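Local coordinates for Lmo2349 protein (Listeria monocytogenes, PDB 4GVO), which probably binds L-cystine or a related amino acid as the extracellular solute-binding component of an ABC transporter, at residues D115-T123 with Q159-I169. Numbering follows the deposited sequence. Where two conformers were deposited one is given.
Sequences DLAGKRVIT and QLKTGRADATI
Strand 120-123 and the chain leaving helix 156-162 run side by side in the same direction, joined at a single parallel bridge, Val121 with Ala167, within one lobe of this family 3 solute-binding protein. Ile122 N bonds to Ala167 O at 2.9 Å. One residue earlier, Asp166 serves Arg120 twice: its N-H bonds to Arg120 O, while its carboxylate OD2 takes the Arg120 N-H (N to OD2 3.0 Å) from the anti side. The other oxygen, OD1, reaches Lys119 NZ through a water, and the Lys119 and Asp166 side chains cross at about a right angle, with Lys119 CB 3.3 Å from Asp166 OD2. With CG anti to the backbone N (chi1 179°) and the chain extended to NE, Arg120 spans to the helix end. There Arg120 NH1 and NH2 converge end-on on Gln159 OE1, at 2.8 and 3.1 Å, guanidinium and amide lying nearly coplanar (15° apart). NH1 also meets Arg164 O, from above the carbonyl plane, which ties down the turn after the helix; Gln159 NE2 is held by Asn154. Alongside, Ile122 lays CG2 against Ala165 CB (3.5 Å) and CD1 against the Gln159 amide. Farther along, Thr168 OG1 donates to Ile122 O at 2.7 Å, and a second water links this hydroxyl to Thr123 OG1 and Ile169 O. The Thr123 side chain is about 8 Å from the bound histidine. Strand 120-123, helix 128-139 and parallel strand 145-148 form a beta-alpha-beta unit; helix 156-162 then returns the chain to the other edge of 120-123, as in the alpha/beta lobes of periplasmic-type binding proteins.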
loop_
_atom_site.group_PDB
_atom_site.type_symbol
_atom_site.label_atom_id
_atom_site.label_comp_id
_atom_site.label_asym_id
_atom_site.label_seq_id
_atom_site.Cartn_x
_atom_site.Cartn_y
_atom_site.Cartn_z
ATOM N N ASP A 115 17.049 -7.336 16.750
ATOM C CA ASP A 115 16.331 -7.322 18.007
ATOM C C ASP A 115 15.037 -8.118 17.967
ATOM O O ASP A 115 14.366 -8.243 18.986
ATOM C CB ASP A 115 16.043 -5.896 18.469
ATOM C CG ASP A 115 17.283 -4.990 18.570
ATOM O OD1 ASP A 115 18.426 -5.470 18.739
ATOM O OD2 ASP A 115 17.095 -3.731 18.467
ATOM N N LEU A 116 14.664 -8.640 16.808
ATOM C CA LEU A 116 13.523 -9.516 16.685
ATOM C C LEU A 116 13.796 -10.965 17.029
ATOM O O LEU A 116 12.868 -11.752 17.020
ATOM C CB LEU A 116 12.973 -9.471 15.239
ATOM C CG LEU A 116 12.516 -8.092 14.748
ATOM C CD1 LEU A 116 12.181 -8.205 13.258
ATOM C CD2 LEU A 116 11.298 -7.652 15.530
ATOM N N ALA A 117 15.030 -11.315 17.393
ATOM C CA ALA A 117 15.337 -12.697 17.678
ATOM C C ALA A 117 14.392 -13.239 18.747
ATOM O O ALA A 117 14.237 -12.622 19.829
ATOM C CB ALA A 117 16.782 -12.837 18.117
ATOM N N GLY A 118 13.746 -14.375 18.457
ATOM C CA GLY A 118 12.814 -15.013 19.392
ATOM C C GLY A 118 11.442 -14.379 19.508
ATOM O O GLY A 118 10.674 -14.778 20.351
ATOM N N LYS A 119 11.171 -13.372 18.682
ATOM C CA LYS A 119 9.945 -12.611 18.722
ATOM C C LYS A 119 9.060 -12.929 17.517
ATOM O O LYS A 119 9.407 -13.729 16.662
ATOM C CB LYS A 119 10.251 -11.109 18.809
ATOM C CG LYS A 119 10.880 -10.814 20.184
ATOM C CD LYS A 119 11.067 -9.350 20.444
ATOM C CE LYS A 119 11.428 -9.118 21.903
ATOM N NZ LYS A 119 11.401 -7.686 22.306
ATOM N N ARG A 120 7.872 -12.358 17.527
ATOM C CA ARG A 120 6.844 -12.662 16.540
ATOM C C ARG A 120 6.383 -11.379 15.863
ATOM O O ARG A 120 5.978 -10.406 16.537
ATOM C CB ARG A 120 5.672 -13.364 17.201
ATOM C CG ARG A 120 4.504 -13.731 16.295
ATOM C CD ARG A 120 3.513 -14.636 17.012
ATOM N NE ARG A 120 2.324 -14.961 16.182
ATOM C CZ ARG A 120 1.261 -14.180 16.081
ATOM N NH1 ARG A 120 1.231 -13.021 16.692
ATOM N NH2 ARG A 120 0.235 -14.508 15.316
ATOM N N VAL A 121 6.462 -11.368 14.524
ATOM C CA VAL A 121 6.107 -10.204 13.729
ATOM C C VAL A 121 4.843 -10.538 12.959
ATOM O O VAL A 121 4.695 -11.628 12.411
ATOM C CB VAL A 121 7.275 -9.835 12.772
ATOM C CG1 VAL A 121 6.926 -8.615 11.927
ATOM C CG2 VAL A 121 8.560 -9.590 13.584
ATOM N N ILE A 122 3.911 -9.623 12.982
ATOM C CA ILE A 122 2.627 -9.771 12.292
ATOM C C ILE A 122 2.621 -8.852 11.066
ATOM O O ILE A 122 3.093 -7.725 11.116
ATOM C CB ILE A 122 1.434 -9.456 13.255
ATOM C CG1 ILE A 122 0.089 -10.013 12.709
ATOM C CG2 ILE A 122 1.359 -7.962 13.633
ATOM C CD1 ILE A 122 -0.008 -11.512 12.762
ATOM N N THR A 123 2.122 -9.359 9.954
ATOM C CA THR A 123 2.131 -8.607 8.713
ATOM C C THR A 123 0.952 -9.018 7.840
ATOM O O THR A 123 0.136 -9.823 8.265
ATOM C CB THR A 123 3.485 -8.773 8.003
ATOM O OG1 THR A 123 3.563 -7.834 6.938
ATOM C CG2 THR A 123 3.759 -10.165 7.513
ATOM N N GLN A 159 -3.139 -7.351 17.697
ATOM C CA GLN A 159 -2.128 -8.256 18.124
ATOM C C GLN A 159 -0.928 -7.500 18.713
ATOM O O GLN A 159 -0.311 -8.008 19.668
ATOM C CB GLN A 159 -1.681 -9.197 17.012
ATOM C CG GLN A 159 -2.783 -10.078 16.477
ATOM C CD GLN A 159 -2.295 -11.332 15.809
ATOM O OE1 GLN A 159 -1.277 -11.920 16.248
ATOM N NE2 GLN A 159 -2.999 -11.772 14.749
ATOM N N LEU A 160 -0.658 -6.274 18.255
ATOM C CA LEU A 160 0.387 -5.476 18.950
ATOM C C LEU A 160 -0.082 -5.064 20.354
ATOM O O LEU A 160 0.665 -5.125 21.318
ATOM C CB LEU A 160 0.728 -4.218 18.164
ATOM C CG LEU A 160 1.499 -4.454 16.852
ATOM C CD1 LEU A 160 1.567 -3.154 16.058
ATOM C CD2 LEU A 160 2.873 -5.050 17.092
ATOM N N LYS A 161 -1.354 -4.673 20.453
ATOM C CA LYS A 161 -1.935 -4.212 21.725
ATOM C C LYS A 161 -1.755 -5.255 22.812
ATOM O O LYS A 161 -1.391 -4.928 23.930
ATOM C CB LYS A 161 -3.438 -3.932 21.553
ATOM C CG LYS A 161 -4.139 -3.360 22.776
ATOM C CD LYS A 161 -5.638 -3.092 22.527
ATOM C CE LYS A 161 -6.321 -2.387 23.705
ATOM N NZ LYS A 161 -7.334 -1.320 23.377
ATOM N N THR A 162 -2.105 -6.506 22.489
ATOM C CA THR A 162 -2.061 -7.590 23.466
ATOM C C THR A 162 -0.698 -8.183 23.705
ATOM O O THR A 162 -0.532 -8.970 24.637
ATOM C CB THR A 162 -2.963 -8.772 23.069
ATOM O OG1 THR A 162 -2.493 -9.336 21.850
ATOM C CG2 THR A 162 -4.374 -8.325 22.873
ATOM N N GLY A 163 0.289 -7.822 22.875
ATOM C CA GLY A 163 1.582 -8.421 22.941
ATOM C C GLY A 163 1.713 -9.744 22.198
ATOM O O GLY A 163 2.768 -10.342 22.193
ATOM N N ARG A 164 0.658 -10.200 21.542
ATOM C CA ARG A 164 0.742 -11.434 20.758
ATOM C C ARG A 164 1.733 -11.281 19.632
ATOM O O ARG A 164 2.373 -12.244 19.227
ATOM C CB ARG A 164 -0.612 -11.825 20.122
ATOM C CG ARG A 164 -1.674 -12.312 21.059
ATOM C CD ARG A 164 -3.020 -12.298 20.370
ATOM N NE ARG A 164 -3.077 -13.309 19.346
ATOM C CZ ARG A 164 -4.035 -13.379 18.413
ATOM N NH1 ARG A 164 -5.002 -12.456 18.325
ATOM N NH2 ARG A 164 -4.018 -14.366 17.516
ATOM N N ALA A 165 1.811 -10.074 19.086
ATOM C CA ALA A 165 2.857 -9.705 18.135
ATOM C C ALA A 165 3.755 -8.678 18.807
ATOM O O ALA A 165 3.259 -7.793 19.486
ATOM C CB ALA A 165 2.282 -9.121 16.849
ATOM N N ASP A 166 5.068 -8.757 18.555
ATOM C CA ASP A 166 6.036 -7.788 19.047
ATOM C C ASP A 166 6.199 -6.584 18.098
ATOM O O ASP A 166 6.532 -5.486 18.524
ATOM C CB ASP A 166 7.357 -8.506 19.211
ATOM C CG ASP A 166 7.301 -9.574 20.297
ATOM O OD1 ASP A 166 7.365 -9.179 21.483
ATOM O OD2 ASP A 166 7.161 -10.773 19.938
ATOM N N ALA A 167 5.987 -6.812 16.803
ATOM C CA ALA A 167 6.205 -5.793 15.777
ATOM C C ALA A 167 5.409 -6.109 14.548
ATOM O O ALA A 167 4.946 -7.247 14.381
ATOM C CB ALA A 167 7.700 -5.668 15.388
ATOM N N THR A 168 5.223 -5.068 13.736
ATOM C CA THR A 168 4.751 -5.221 12.364
ATOM C C THR A 168 5.727 -4.430 11.469
ATOM O O THR A 168 6.793 -3.994 11.927
ATOM C CB THR A 168 3.286 -4.737 12.224
ATOM O OG1 THR A 168 2.806 -5.048 10.907
ATOM C CG2 THR A 168 3.115 -3.262 12.491
ATOM N N ILE A 169 5.345 -4.245 10.202
ATOM C CA ILE A 169 6.092 -3.413 9.264
ATOM C C ILE A 169 5.096 -2.486 8.592
ATOM O O ILE A 169 4.014 -2.917 8.190
ATOM C CB ILE A 169 6.923 -4.256 8.290
ATOM C CG1 ILE A 169 7.901 -3.369 7.495
ATOM C CG2 ILE A 169 6.093 -5.197 7.397
ATOM C CD1 ILE A 169 8.905 -4.176 6.711
HETATM O O HOH W 1 8.710 -6.849 22.188
HETATM O O HOH W 2 2.675 -5.240 7.748
#